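Local structure of RV1873 (Mycobacterium tuberculosis, 2JEK) at residues A[11-16]-A[66-71]; A[19-24]-A[78-83]; A[25-30]-A[35-40]; A[92-95]-A[101-104]; A[107-112]-A[123-128]. The protein is of unknown function, a conserved hypothetical protein of the DUF1810 family that folds as an all-helical, right-handed superhelix. One frame throughout, in Å; residues are numbered along the deposited sequence.

Contact 1: residues A[11-16]-A[66-71]; sequences KRFVYA and QAYLQH
R12 and Y68 lie on opposite faces of the F13 ring, where the first helix of the chain, 11-17, meets the end of helix 62-70. R12 puts its aliphatic CG over one face. F13 CE2 in turn stands over the centre of the R12 guanidinium, with the two planes well tilted. That guanidinium is tied to E64, R56 and G58. On its other face F13 forms a T-shaped (edge-to-face) pair with Y68. Their centroids are 5.0 Å apart and their planes stand at 80°. Y68 supplies the edge: its CE1 sits toward the rim, 3.6 Å from F13 CD2. F13 has CG anti to the carbonyl carbon (chi1 -65°), which presents that face to helix 62-70. The contact thus joins two helices of the all-helical superhelix of this protein, and L74 of helix 74-87 packs against F13, V14 and Y68. One residue on, V14 puts its CG2 methyl 3.8 Å from CE1 of H71, approaching the imidazole obliquely. The two side chains cross at about a right angle. H71 is the first residue past helix 62-70 to leave helical geometry. Its ND1 is hydrogen-bonded to the backbone N of L73 and L74, which fixes the ring beside V14.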
# COMPACT_ATOMS: atom_id res chain seq x y z
N LYS A 11 -7.67 -13.71 1.39
CA LYS A 11 -7.72 -14.03 2.80
C LYS A 11 -6.34 -13.95 3.47
O LYS A 11 -6.25 -13.65 4.67
CB LYS A 11 -8.41 -15.38 3.05
CG LYS A 11 -7.60 -16.61 2.66
CD LYS A 11 -8.31 -17.89 3.07
CE LYS A 11 -7.62 -19.12 2.52
NZ LYS A 11 -6.28 -19.37 3.12
N ARG A 12 -5.26 -14.17 2.71
CA ARG A 12 -3.92 -14.07 3.28
C ARG A 12 -3.69 -12.69 3.89
O ARG A 12 -3.05 -12.57 4.94
CB ARG A 12 -2.84 -14.43 2.24
CG ARG A 12 -2.47 -13.37 1.19
CD ARG A 12 -1.56 -14.03 0.16
NE ARG A 12 -1.03 -13.13 -0.87
CZ ARG A 12 -1.72 -12.69 -1.92
NH1 ARG A 12 -3.00 -13.01 -2.06
NH2 ARG A 12 -1.16 -11.88 -2.82
N PHE A 13 -4.25 -11.65 3.26
CA PHE A 13 -4.10 -10.30 3.79
C PHE A 13 -4.97 -10.09 5.02
O PHE A 13 -4.53 -9.49 6.00
CB PHE A 13 -4.42 -9.25 2.73
CG PHE A 13 -3.47 -9.24 1.56
CD1 PHE A 13 -2.21 -8.67 1.68
CD2 PHE A 13 -3.87 -9.76 0.34
CE1 PHE A 13 -1.35 -8.65 0.59
CE2 PHE A 13 -3.03 -9.75 -0.76
CZ PHE A 13 -1.77 -9.17 -0.63
N VAL A 14 -6.20 -10.61 4.98
CA VAL A 14 -7.09 -10.47 6.12
C VAL A 14 -6.47 -11.08 7.38
O VAL A 14 -6.47 -10.46 8.43
CB VAL A 14 -8.48 -11.11 5.85
CG1 VAL A 14 -9.36 -11.09 7.10
CG2 VAL A 14 -9.19 -10.40 4.69
N TYR A 15 -5.92 -12.28 7.25
CA TYR A 15 -5.37 -12.97 8.40
C TYR A 15 -4.04 -12.39 8.88
O TYR A 15 -3.76 -12.43 10.06
CB TYR A 15 -5.24 -14.48 8.13
CG TYR A 15 -6.52 -15.17 7.70
CD1 TYR A 15 -7.74 -14.85 8.28
CD2 TYR A 15 -6.50 -16.16 6.73
CE1 TYR A 15 -8.92 -15.48 7.88
CE2 TYR A 15 -7.66 -16.82 6.34
CZ TYR A 15 -8.86 -16.47 6.92
OH TYR A 15 -10.02 -17.09 6.54
N ALA A 16 -3.22 -11.88 7.95
CA ALA A 16 -1.98 -11.20 8.33
C ALA A 16 -2.29 -9.90 9.08
O ALA A 16 -1.61 -9.55 10.04
CB ALA A 16 -1.12 -10.90 7.10
N GLN A 66 -7.34 -4.95 -8.20
CA GLN A 66 -8.74 -4.55 -8.33
C GLN A 66 -9.64 -5.36 -7.40
O GLN A 66 -10.53 -4.81 -6.75
CB GLN A 66 -9.19 -4.67 -9.78
CG GLN A 66 -8.49 -3.64 -10.66
CD GLN A 66 -8.83 -3.73 -12.12
OE1 GLN A 66 -9.22 -4.78 -12.63
NE2 GLN A 66 -8.67 -2.60 -12.82
N ALA A 67 -9.38 -6.66 -7.33
CA ALA A 67 -10.11 -7.52 -6.38
C ALA A 67 -9.87 -7.10 -4.93
O ALA A 67 -10.77 -7.14 -4.09
CB ALA A 67 -9.73 -8.97 -6.59
N TYR A 68 -8.64 -6.68 -4.64
CA TYR A 68 -8.27 -6.23 -3.30
C TYR A 68 -9.11 -5.01 -2.91
O TYR A 68 -9.68 -4.94 -1.81
CB TYR A 68 -6.77 -5.91 -3.30
CG TYR A 68 -6.16 -5.61 -1.94
CD1 TYR A 68 -5.34 -6.55 -1.31
CD2 TYR A 68 -6.41 -4.39 -1.31
CE1 TYR A 68 -4.78 -6.27 -0.08
CE2 TYR A 68 -5.85 -4.12 -0.07
CZ TYR A 68 -5.05 -5.06 0.54
OH TYR A 68 -4.47 -4.83 1.77
N LEU A 69 -9.22 -4.07 -3.84
CA LEU A 69 -10.03 -2.88 -3.62
C LEU A 69 -11.51 -3.17 -3.44
O LEU A 69 -12.19 -2.48 -2.69
CB LEU A 69 -9.83 -1.88 -4.75
CG LEU A 69 -8.45 -1.21 -4.80
CD1 LEU A 69 -8.39 -0.37 -6.05
CD2 LEU A 69 -8.22 -0.35 -3.57
N GLN A 70 -12.01 -4.18 -4.15
CA GLN A 70 -13.42 -4.56 -4.06
C GLN A 70 -13.75 -5.24 -2.74
O GLN A 70 -14.90 -5.24 -2.30
CB GLN A 70 -13.80 -5.52 -5.18
CG GLN A 70 -13.88 -4.91 -6.56
CD GLN A 70 -14.13 -5.96 -7.63
OE1 GLN A 70 -13.46 -7.00 -7.68
NE2 GLN A 70 -15.11 -5.70 -8.49
N HIS A 71 -12.74 -5.84 -2.12
CA HIS A 71 -12.93 -6.60 -0.88
C HIS A 71 -13.44 -5.66 0.20
O HIS A 71 -12.84 -4.61 0.45
CB HIS A 71 -11.61 -7.25 -0.45
CG HIS A 71 -11.76 -8.26 0.64
ND1 HIS A 71 -11.97 -7.90 1.96
CD2 HIS A 71 -11.72 -9.61 0.62
CE1 HIS A 71 -12.06 -8.99 2.70
NE2 HIS A 71 -11.92 -10.05 1.91

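Contact 2: residues A[19-24]-A[78-83]; sequences PVYRSV and LHECTG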
# COMPACT_ATOMS: atom_id res chain seq x y z
N PRO A 19 -3.89 -9.74 13.63
CA PRO A 19 -3.20 -9.53 14.92
C PRO A 19 -2.62 -8.14 15.12
O PRO A 19 -2.27 -7.78 16.27
CB PRO A 19 -2.04 -10.54 14.88
CG PRO A 19 -2.39 -11.50 13.80
CD PRO A 19 -3.16 -10.71 12.79
N VAL A 20 -2.49 -7.37 14.05
CA VAL A 20 -1.78 -6.09 14.13
C VAL A 20 -2.57 -4.85 13.70
O VAL A 20 -2.09 -3.73 13.87
CB VAL A 20 -0.46 -6.10 13.34
CG1 VAL A 20 0.49 -7.20 13.86
CG2 VAL A 20 -0.73 -6.27 11.85
N TYR A 21 -3.78 -5.02 13.15
CA TYR A 21 -4.42 -3.89 12.49
C TYR A 21 -4.69 -2.70 13.40
O TYR A 21 -4.53 -1.55 12.99
CB TYR A 21 -5.68 -4.30 11.69
CG TYR A 21 -6.10 -3.18 10.76
CD1 TYR A 21 -5.29 -2.81 9.68
CD2 TYR A 21 -7.26 -2.44 11.01
CE1 TYR A 21 -5.65 -1.77 8.85
CE2 TYR A 21 -7.63 -1.39 10.16
CZ TYR A 21 -6.81 -1.06 9.10
OH TYR A 21 -7.14 -0.02 8.26
N ARG A 22 -5.10 -2.97 14.64
CA ARG A 22 -5.32 -1.84 15.54
C ARG A 22 -4.02 -1.07 15.76
O ARG A 22 -4.04 0.16 15.78
CB ARG A 22 -5.93 -2.27 16.88
CG ARG A 22 -6.21 -1.09 17.84
CD ARG A 22 -7.31 -0.20 17.30
NE ARG A 22 -7.57 0.97 18.14
CZ ARG A 22 -8.64 1.74 18.03
NH1 ARG A 22 -9.57 1.46 17.11
NH2 ARG A 22 -8.80 2.79 18.83
N SER A 23 -2.90 -1.77 15.89
CA SER A 23 -1.63 -1.08 16.09
C SER A 23 -1.24 -0.28 14.83
O SER A 23 -0.67 0.80 14.92
CB SER A 23 -0.52 -2.06 16.49
OG SER A 23 -0.17 -2.95 15.46
N VAL A 24 -1.57 -0.82 13.66
CA VAL A 24 -1.34 -0.11 12.41
C VAL A 24 -2.06 1.23 12.41
O VAL A 24 -1.45 2.28 12.15
CB VAL A 24 -1.83 -0.95 11.22
CG1 VAL A 24 -1.76 -0.13 9.91
CG2 VAL A 24 -1.02 -2.22 11.10
N LEU A 78 -7.49 -0.10 3.20
CA LEU A 78 -6.44 0.56 2.43
C LEU A 78 -6.72 2.05 2.27
O LEU A 78 -5.81 2.88 2.38
CB LEU A 78 -6.24 -0.13 1.07
CG LEU A 78 -5.14 0.47 0.19
CD1 LEU A 78 -3.77 0.37 0.87
CD2 LEU A 78 -5.08 -0.21 -1.16
N HIS A 79 -7.98 2.40 2.06
CA HIS A 79 -8.34 3.81 1.99
C HIS A 79 -8.18 4.47 3.36
O HIS A 79 -7.72 5.62 3.47
CB HIS A 79 -9.76 4.00 1.49
CG HIS A 79 -9.93 3.69 0.03
ND1 HIS A 79 -9.50 4.53 -0.96
CD2 HIS A 79 -10.53 2.65 -0.59
CE1 HIS A 79 -9.81 4.02 -2.14
NE2 HIS A 79 -10.44 2.88 -1.94
N GLU A 80 -8.55 3.75 4.42
CA GLU A 80 -8.34 4.27 5.78
C GLU A 80 -6.87 4.59 6.03
O GLU A 80 -6.53 5.67 6.50
CB GLU A 80 -8.86 3.29 6.83
CG GLU A 80 -8.34 3.57 8.25
CD GLU A 80 -9.01 2.72 9.30
OE1 GLU A 80 -9.21 1.50 9.07
OE2 GLU A 80 -9.33 3.27 10.38
N CYS A 81 -6.00 3.64 5.68
CA CYS A 81 -4.58 3.79 5.97
C CYS A 81 -3.97 4.88 5.12
O CYS A 81 -3.15 5.64 5.60
CB CYS A 81 -3.87 2.45 5.75
SG CYS A 81 -4.26 1.22 7.01
N THR A 82 -4.37 4.95 3.85
CA THR A 82 -3.91 6.02 2.97
C THR A 82 -4.35 7.39 3.50
O THR A 82 -3.54 8.32 3.55
CB THR A 82 -4.46 5.78 1.55
OG1 THR A 82 -3.98 4.52 1.08
CG2 THR A 82 -4.03 6.89 0.57
N GLY A 83 -5.62 7.48 3.91
CA GLY A 83 -6.17 8.73 4.44
C GLY A 83 -5.47 9.21 5.70
O GLY A 83 -5.21 10.42 5.87
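Y21 OH donates a hydrogen bond to E80 OE1 at 2.7 Å, joining helix 21-29 to helix 74-87. E80 OE1 lies at the edge of the Y21 ring, near the ring plane. Relative to the carboxylate, the hydroxyl lies above the plane, 45° out of it, and the ring and carboxylate planes are 57° apart. Y21 has CG anti to the backbone N (chi1 -166°), and this carries the phenol across to helix 74-87. E80 meets it with an extended chain.

The second kind of contact involves sulfur. C81 SG lies 3.4 Å from Y21 OH and 3.8 Å from Y21 CE1. It sits 4.9 Å from the ring centroid and approaches obliquely, so this is a Cys sulfur-aromatic contact but not a stack. On the apolar side, V24 CG1 reaches the same sulfur at 4.1 Å. C81 is buried, and V41 and F42 also pack on it.

Within the segments, S23 OG bonds to V20 O, the N-cap residue of helix 21-29. The Y21 ring also makes a cation-pi contact with R77.

The phenol therefore has a carboxylate oxygen and a thiol sulfur close to its oxygen. A charged E80 would probably polarise the O-H toward itself. The polar bond lies beside the buried cysteine, at the border between the partly exposed E80 and the apolar interior.

Contact 3: residues A[25-30]-A[35-40]; sequences VEELRA and GHWMWF
G35 N donates to E27 OE1 at 2.9 Å, with an N-H...O angle of 158°. It meets the oxygen on its syn side, well out of the carboxylate plane. The backbone N of R34 also bonds to E27 OE1. This ties helix 21-29 to the loop that follows it and leads into helix 38-41.

W37 brings the second donor of this segment. Its NE1 lies 3.0 Å from E27 OE1, a more bent bond with an angle of 137°. E27 OE1 is near the plane of the indole, at its edge. G35 N and W37 NE1 reach OE1 from opposite faces of the carboxylate. With CG between the backbone N and the carbonyl carbon (chi1 45°), W37 turns the NE1 edge of its indole toward E27. Farther round the indole edge, W37 CH2 touches L28 CD2 at 3.9 Å. K33 makes a cation-pi contact with this ring.

A water donates to E27 OE2 at 2.7 Å and accepts a weak bond from W37 NE1. A glycerol, probably from the crystallisation liquor, also bonds to OE2. OE1 is thus gripped by three N-H groups, which fixes the turn of the carboxylate. These bonds would probably favour an ionised E27.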
# COMPACT_ATOMS: atom_id res chain seq x y z
N VAL A 25 -3.36 1.18 12.70
CA VAL A 25 -4.20 2.37 12.78
C VAL A 25 -3.66 3.37 13.79
O VAL A 25 -3.56 4.56 13.49
CB VAL A 25 -5.68 1.97 13.06
CG1 VAL A 25 -6.53 3.17 13.45
CG2 VAL A 25 -6.27 1.30 11.81
N GLU A 26 -3.25 2.88 14.97
CA GLU A 26 -2.73 3.78 15.99
C GLU A 26 -1.42 4.43 15.56
O GLU A 26 -1.22 5.62 15.76
CB GLU A 26 -2.57 3.06 17.34
CG GLU A 26 -3.87 2.44 17.90
CD GLU A 26 -4.84 3.45 18.52
OE1 GLU A 26 -4.57 4.66 18.45
OE2 GLU A 26 -5.87 3.01 19.08
N GLU A 27 -0.54 3.66 14.92
CA GLU A 27 0.74 4.17 14.44
C GLU A 27 0.55 5.21 13.35
O GLU A 27 1.22 6.25 13.35
CB GLU A 27 1.61 3.01 13.94
CG GLU A 27 2.18 2.24 15.11
CD GLU A 27 2.78 0.91 14.74
OE1 GLU A 27 3.22 0.73 13.58
OE2 GLU A 27 2.83 0.05 15.65
N LEU A 28 -0.37 4.95 12.43
CA LEU A 28 -0.63 5.91 11.36
C LEU A 28 -1.38 7.14 11.87
O LEU A 28 -1.07 8.25 11.42
CB LEU A 28 -1.37 5.24 10.20
CG LEU A 28 -0.61 4.10 9.50
CD1 LEU A 28 -1.49 3.55 8.38
CD2 LEU A 28 0.76 4.54 8.97
N ARG A 29 -2.32 6.96 12.80
CA ARG A 29 -2.97 8.10 13.48
C ARG A 29 -1.94 9.01 14.15
O ARG A 29 -2.10 10.23 14.14
CB ARG A 29 -3.99 7.63 14.53
CG ARG A 29 -5.31 7.12 13.96
CD ARG A 29 -6.30 6.69 15.04
NE ARG A 29 -7.54 6.16 14.47
CZ ARG A 29 -8.53 5.61 15.17
NH1 ARG A 29 -8.44 5.50 16.50
NH2 ARG A 29 -9.62 5.16 14.55
N ALA A 30 -0.90 8.41 14.72
CA ALA A 30 0.15 9.16 15.43
C ALA A 30 1.25 9.69 14.50
O ALA A 30 2.13 10.44 14.92
CB ALA A 30 0.76 8.30 16.54
N GLY A 35 5.66 -0.89 13.62
CA GLY A 35 5.53 -2.34 13.55
C GLY A 35 5.99 -2.96 12.24
O GLY A 35 6.32 -2.25 11.28
N HIS A 36 5.98 -4.29 12.20
CA HIS A 36 6.45 -5.07 11.07
C HIS A 36 5.27 -5.53 10.24
O HIS A 36 4.81 -6.68 10.37
CB HIS A 36 7.23 -6.30 11.56
CG HIS A 36 8.36 -5.97 12.47
ND1 HIS A 36 9.34 -5.05 12.14
CD2 HIS A 36 8.68 -6.44 13.70
CE1 HIS A 36 10.21 -4.97 13.13
NE2 HIS A 36 9.84 -5.81 14.09
N TRP A 37 4.78 -4.65 9.38
CA TRP A 37 3.53 -4.94 8.68
C TRP A 37 3.40 -4.35 7.28
O TRP A 37 2.33 -4.45 6.69
CB TRP A 37 2.33 -4.53 9.53
CG TRP A 37 2.39 -3.17 10.22
CD1 TRP A 37 2.52 -2.94 11.56
CD2 TRP A 37 2.27 -1.87 9.60
NE1 TRP A 37 2.49 -1.59 11.82
CE2 TRP A 37 2.35 -0.91 10.64
CE3 TRP A 37 2.12 -1.43 8.28
CZ2 TRP A 37 2.27 0.47 10.40
CZ3 TRP A 37 2.03 -0.05 8.04
CH2 TRP A 37 2.11 0.87 9.10
N MET A 38 4.45 -3.75 6.74
CA MET A 38 4.28 -3.04 5.47
C MET A 38 3.69 -3.89 4.35
O MET A 38 2.82 -3.45 3.61
CB MET A 38 5.60 -2.40 5.01
CG MET A 38 5.39 -1.27 4.02
SD MET A 38 4.58 0.14 4.78
CE MET A 38 4.54 1.28 3.39
N TRP A 39 4.19 -5.12 4.20
CA TRP A 39 3.90 -5.95 3.04
C TRP A 39 2.42 -6.22 2.86
O TRP A 39 1.96 -6.36 1.73
CB TRP A 39 4.65 -7.29 3.09
CG TRP A 39 6.02 -7.23 3.70
CD1 TRP A 39 7.22 -7.09 3.04
CD2 TRP A 39 6.33 -7.32 5.09
NE1 TRP A 39 8.24 -7.08 3.95
CE2 TRP A 39 7.73 -7.22 5.21
CE3 TRP A 39 5.56 -7.48 6.25
CZ2 TRP A 39 8.38 -7.26 6.45
CZ3 TRP A 39 6.20 -7.52 7.49
CH2 TRP A 39 7.60 -7.41 7.57
N PHE A 40 1.69 -6.28 3.97
CA PHE A 40 0.29 -6.70 3.91
C PHE A 40 -0.69 -5.60 4.34
O PHE A 40 -1.89 -5.85 4.45
CB PHE A 40 0.08 -8.03 4.66
CG PHE A 40 0.61 -8.04 6.07
CD1 PHE A 40 -0.09 -7.40 7.10
CD2 PHE A 40 1.81 -8.68 6.37
CE1 PHE A 40 0.39 -7.42 8.40
CE2 PHE A 40 2.29 -8.72 7.67
CZ PHE A 40 1.58 -8.08 8.69
O HOH W 1 2.49 -2.46 14.81

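Contact 4: residues A[92-95]-A[101-104]; sequences SIEE and DDLK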
# COMPACT_ATOMS: atom_id res chain seq x y z
N SER A 92 7.91 14.75 6.53
CA SER A 92 8.22 14.16 5.23
C SER A 92 7.88 12.68 5.33
O SER A 92 7.76 12.12 6.42
CB SER A 92 9.69 14.34 4.88
OG SER A 92 10.51 13.53 5.71
N ILE A 93 7.73 12.04 4.18
CA ILE A 93 7.30 10.65 4.19
C ILE A 93 8.34 9.75 4.88
O ILE A 93 7.97 8.75 5.49
CB ILE A 93 6.93 10.16 2.77
CG1 ILE A 93 6.00 8.93 2.84
CG2 ILE A 93 8.18 9.93 1.94
CD1 ILE A 93 4.67 9.18 3.55
N GLU A 94 9.62 10.13 4.80
CA GLU A 94 10.69 9.33 5.42
C GLU A 94 10.69 9.44 6.94
O GLU A 94 11.29 8.61 7.63
CB GLU A 94 12.07 9.71 4.86
CG GLU A 94 12.20 9.53 3.35
CD GLU A 94 11.94 10.82 2.57
OE1 GLU A 94 11.23 11.72 3.09
OE2 GLU A 94 12.44 10.92 1.43
N GLU A 95 10.01 10.46 7.45
CA GLU A 95 9.82 10.60 8.89
C GLU A 95 8.67 9.73 9.39
O GLU A 95 8.65 9.34 10.56
CB GLU A 95 9.60 12.07 9.26
CG GLU A 95 10.89 12.90 9.11
CD GLU A 95 10.70 14.38 9.34
OE1 GLU A 95 9.83 15.00 8.69
OE2 GLU A 95 11.47 14.95 10.13
N ASP A 101 10.63 1.54 3.64
CA ASP A 101 9.18 1.56 3.58
C ASP A 101 8.63 2.75 2.81
O ASP A 101 7.51 2.70 2.32
CB ASP A 101 8.57 1.53 4.98
CG ASP A 101 8.71 0.17 5.63
OD1 ASP A 101 8.82 -0.83 4.91
OD2 ASP A 101 8.71 0.13 6.88
N ASP A 102 9.41 3.82 2.68
CA ASP A 102 8.99 4.95 1.85
C ASP A 102 8.83 4.52 0.39
O ASP A 102 7.85 4.92 -0.30
CB ASP A 102 9.94 6.15 2.01
CG ASP A 102 11.37 5.84 1.58
OD1 ASP A 102 11.85 4.71 1.78
OD2 ASP A 102 12.04 6.76 1.04
N LEU A 103 9.74 3.68 -0.09
CA LEU A 103 9.65 3.19 -1.46
C LEU A 103 8.51 2.19 -1.59
O LEU A 103 7.80 2.18 -2.60
CB LEU A 103 10.98 2.55 -1.89
CG LEU A 103 12.22 3.43 -1.78
CD1 LEU A 103 13.46 2.71 -2.32
CD2 LEU A 103 12.02 4.77 -2.49
N LYS A 104 8.34 1.34 -0.58
CA LYS A 104 7.22 0.41 -0.57
C LYS A 104 5.89 1.14 -0.69
O LYS A 104 5.01 0.72 -1.45
CB LYS A 104 7.25 -0.46 0.69
CG LYS A 104 8.34 -1.53 0.68
CD LYS A 104 8.17 -2.50 1.85
CE LYS A 104 9.23 -3.59 1.85
NZ LYS A 104 9.10 -4.49 0.68
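D102 is buried, and it touches both I93 and E94 from the first full turn of helix 101-115. Its CB faces the short helix 93-96. The side chain has CG between the backbone N and the carbonyl carbon (chi1 61°), and this brings OD2 next to E94. The nearest approach is to a methylene: D102 OD2 is 3.6 Å from E94 CG.

E94 bends its chain about the CB-CG bond (chi2 95°). Its carboxylate stands beside that of D102, and the two planes are 41° apart. E94 OE2 and D102 OD2 are 4.2 Å apart. Two like charges at this range would probably disfavour each other if both are ionised, and the pair may raise the proton affinity of one of them. E94 itself lies at the surface.

The contact closes a short helix-loop-helix connection. Helix 93-96 and helix 101-115 are consecutive in the chain, and the CA atoms of E94 and D102 are 5.9 Å apart. Nearby, the backbone N of S92 donates to E95 OE1 at 2.9 Å, using the anti lone pair of that oxygen, at the start of helix 93-96.

I93 covers the apolar side of D102. Its CG2 methyl packs against D102 CB at 4.2 Å, and the two side chains meet at a slant. I93 is buried and also packs on Y130, whose hydroxyl bonds to the backbone O of D102.

Contact 5: residues A[107-112]-A[123-128]; sequences SSMTLF and VALLAK. With SO4 (sulfate ion), chain B.
Two consecutive helices, 101-115 and 120-129, pack here as a helical hairpin in the interior of the superhelix. Their short segments run roughly antiparallel, at 137°, and their axes approach to 9.4 Å. M109 sits at the crossing, where its CA is 7.0 Å from that of L126. Its CB packs on the branch point of L126: M109 CB to L126 CG is 3.8 Å. The rest of the chain bends away from L126, as CG lies anti to the carbonyl carbon (chi1 -63°) and chi2 is -61°. The two L125 methyls lie along the thioether, CD2 near M109 CG and CD1 4.0 Å from M109 SD, and the side chains cross at about a right angle.

T110 adds its hydroxyl, with OG1 4.1 Å from L126 CD1; that oxygen bonds to C106 O and to D135 N. Away from the contact, K128 extends to a sulfate, probably from the crystallisation liquor. K128 NZ bonds to sulfate O2 at 2.9 Å and weakly to O4. NZ also bonds to the backbone O of N86 and V88, and Q89 holds the sulfate too. Leucines packed against a methionine form the apolar core of this helical hairpin.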
# COMPACT_ATOMS: atom_id res chain seq x y z
N SER A 107 5.38 2.43 -4.20
CA SER A 107 4.99 1.32 -5.07
C SER A 107 3.53 0.92 -4.87
O SER A 107 2.82 0.64 -5.84
CB SER A 107 5.88 0.11 -4.82
OG SER A 107 7.25 0.45 -5.07
N SER A 108 3.09 0.89 -3.61
CA SER A 108 1.71 0.54 -3.30
C SER A 108 0.74 1.58 -3.88
O SER A 108 -0.24 1.23 -4.55
CB SER A 108 1.52 0.42 -1.79
OG SER A 108 0.20 -0.01 -1.47
N MET A 109 1.00 2.85 -3.64
CA MET A 109 0.12 3.90 -4.16
C MET A 109 0.10 3.91 -5.69
O MET A 109 -0.95 4.13 -6.30
CB MET A 109 0.53 5.28 -3.62
CG MET A 109 0.43 5.43 -2.09
SD MET A 109 -1.25 5.20 -1.46
CE MET A 109 -1.29 3.45 -1.03
N THR A 110 1.24 3.67 -6.31
CA THR A 110 1.35 3.65 -7.77
C THR A 110 0.47 2.53 -8.32
O THR A 110 -0.31 2.75 -9.26
CB THR A 110 2.81 3.46 -8.22
OG1 THR A 110 3.58 4.58 -7.75
CG2 THR A 110 2.92 3.37 -9.74
N LEU A 111 0.57 1.35 -7.73
CA LEU A 111 -0.24 0.21 -8.14
C LEU A 111 -1.74 0.49 -8.01
O LEU A 111 -2.50 0.32 -8.97
CB LEU A 111 0.13 -1.01 -7.29
CG LEU A 111 -0.78 -2.24 -7.43
CD1 LEU A 111 -0.80 -2.77 -8.85
CD2 LEU A 111 -0.35 -3.33 -6.45
N PHE A 112 -2.17 0.92 -6.82
CA PHE A 112 -3.60 1.08 -6.59
C PHE A 112 -4.17 2.28 -7.34
O PHE A 112 -5.32 2.24 -7.78
CB PHE A 112 -3.91 1.04 -5.10
CG PHE A 112 -3.79 -0.34 -4.53
CD1 PHE A 112 -4.81 -1.27 -4.74
CD2 PHE A 112 -2.65 -0.74 -3.83
CE1 PHE A 112 -4.71 -2.57 -4.26
CE2 PHE A 112 -2.54 -2.05 -3.35
CZ PHE A 112 -3.57 -2.96 -3.55
N VAL A 123 -3.51 9.03 -5.30
CA VAL A 123 -2.84 10.06 -6.08
C VAL A 123 -2.51 11.26 -5.20
O VAL A 123 -1.43 11.85 -5.33
CB VAL A 123 -3.66 10.47 -7.32
CG1 VAL A 123 -2.88 11.47 -8.15
CG2 VAL A 123 -3.94 9.25 -8.18
N ALA A 124 -3.41 11.61 -4.28
CA ALA A 124 -3.15 12.70 -3.33
C ALA A 124 -1.91 12.42 -2.49
O ALA A 124 -1.12 13.33 -2.22
CB ALA A 124 -4.35 12.94 -2.43
N LEU A 125 -1.72 11.16 -2.09
CA LEU A 125 -0.55 10.80 -1.28
C LEU A 125 0.71 11.00 -2.12
O LEU A 125 1.70 11.60 -1.65
CB LEU A 125 -0.67 9.38 -0.72
CG LEU A 125 0.23 9.05 0.48
CD1 LEU A 125 -0.38 7.92 1.28
CD2 LEU A 125 1.65 8.68 0.05
N LEU A 126 0.69 10.52 -3.36
CA LEU A 126 1.84 10.71 -4.26
C LEU A 126 2.14 12.19 -4.50
O LEU A 126 3.30 12.61 -4.53
CB LEU A 126 1.62 9.97 -5.58
CG LEU A 126 1.62 8.44 -5.48
CD1 LEU A 126 1.17 7.78 -6.78
CD2 LEU A 126 2.98 7.88 -5.06
N ALA A 127 1.07 12.99 -4.64
CA ALA A 127 1.23 14.43 -4.87
C ALA A 127 1.84 15.11 -3.65
O ALA A 127 2.72 15.97 -3.78
CB ALA A 127 -0.12 15.05 -5.22
N LYS A 128 1.38 14.74 -2.46
CA LYS A 128 1.80 15.42 -1.24
C LYS A 128 3.22 15.05 -0.85
O LYS A 128 4.01 15.90 -0.40
CB LYS A 128 0.85 15.09 -0.08
CG LYS A 128 1.27 15.73 1.24
CD LYS A 128 0.17 15.66 2.27
CE LYS A 128 0.66 16.13 3.64
NZ LYS A 128 -0.44 16.18 4.63
S SO4 B . -2.85 18.67 3.70
O1 SO4 B . -3.42 19.97 4.04
O2 SO4 B . -1.39 18.74 3.74
O3 SO4 B . -3.31 18.25 2.38
O4 SO4 B . -3.29 17.71 4.72

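How the contacts relate
Contacts 2 and 3 lie closest, with centres about 6 Å apart. Both use helix 21-29, and V24 CG2 packs on W37 CD2 at 3.6 Å. Contact 1 reaches contact 3 through F13 and F40, and contact 2 through Y68, L69 and L78. L78 also touches F112 of contact 5, so helix 74-87 links contact 2 to contact 5; T82 adds to this by packing on M109 and L125. M38 of contact 3 packs on D101 and K104 of contact 4. Contacts 4 and 5 share helix 101-115. Contacts 1 and 4 lie on opposite sides of the chain centre, their centres about 23 Å apart. Glycerol, probably from the crystallisation liquor, binds at E27, W39 and K104; no active site is known.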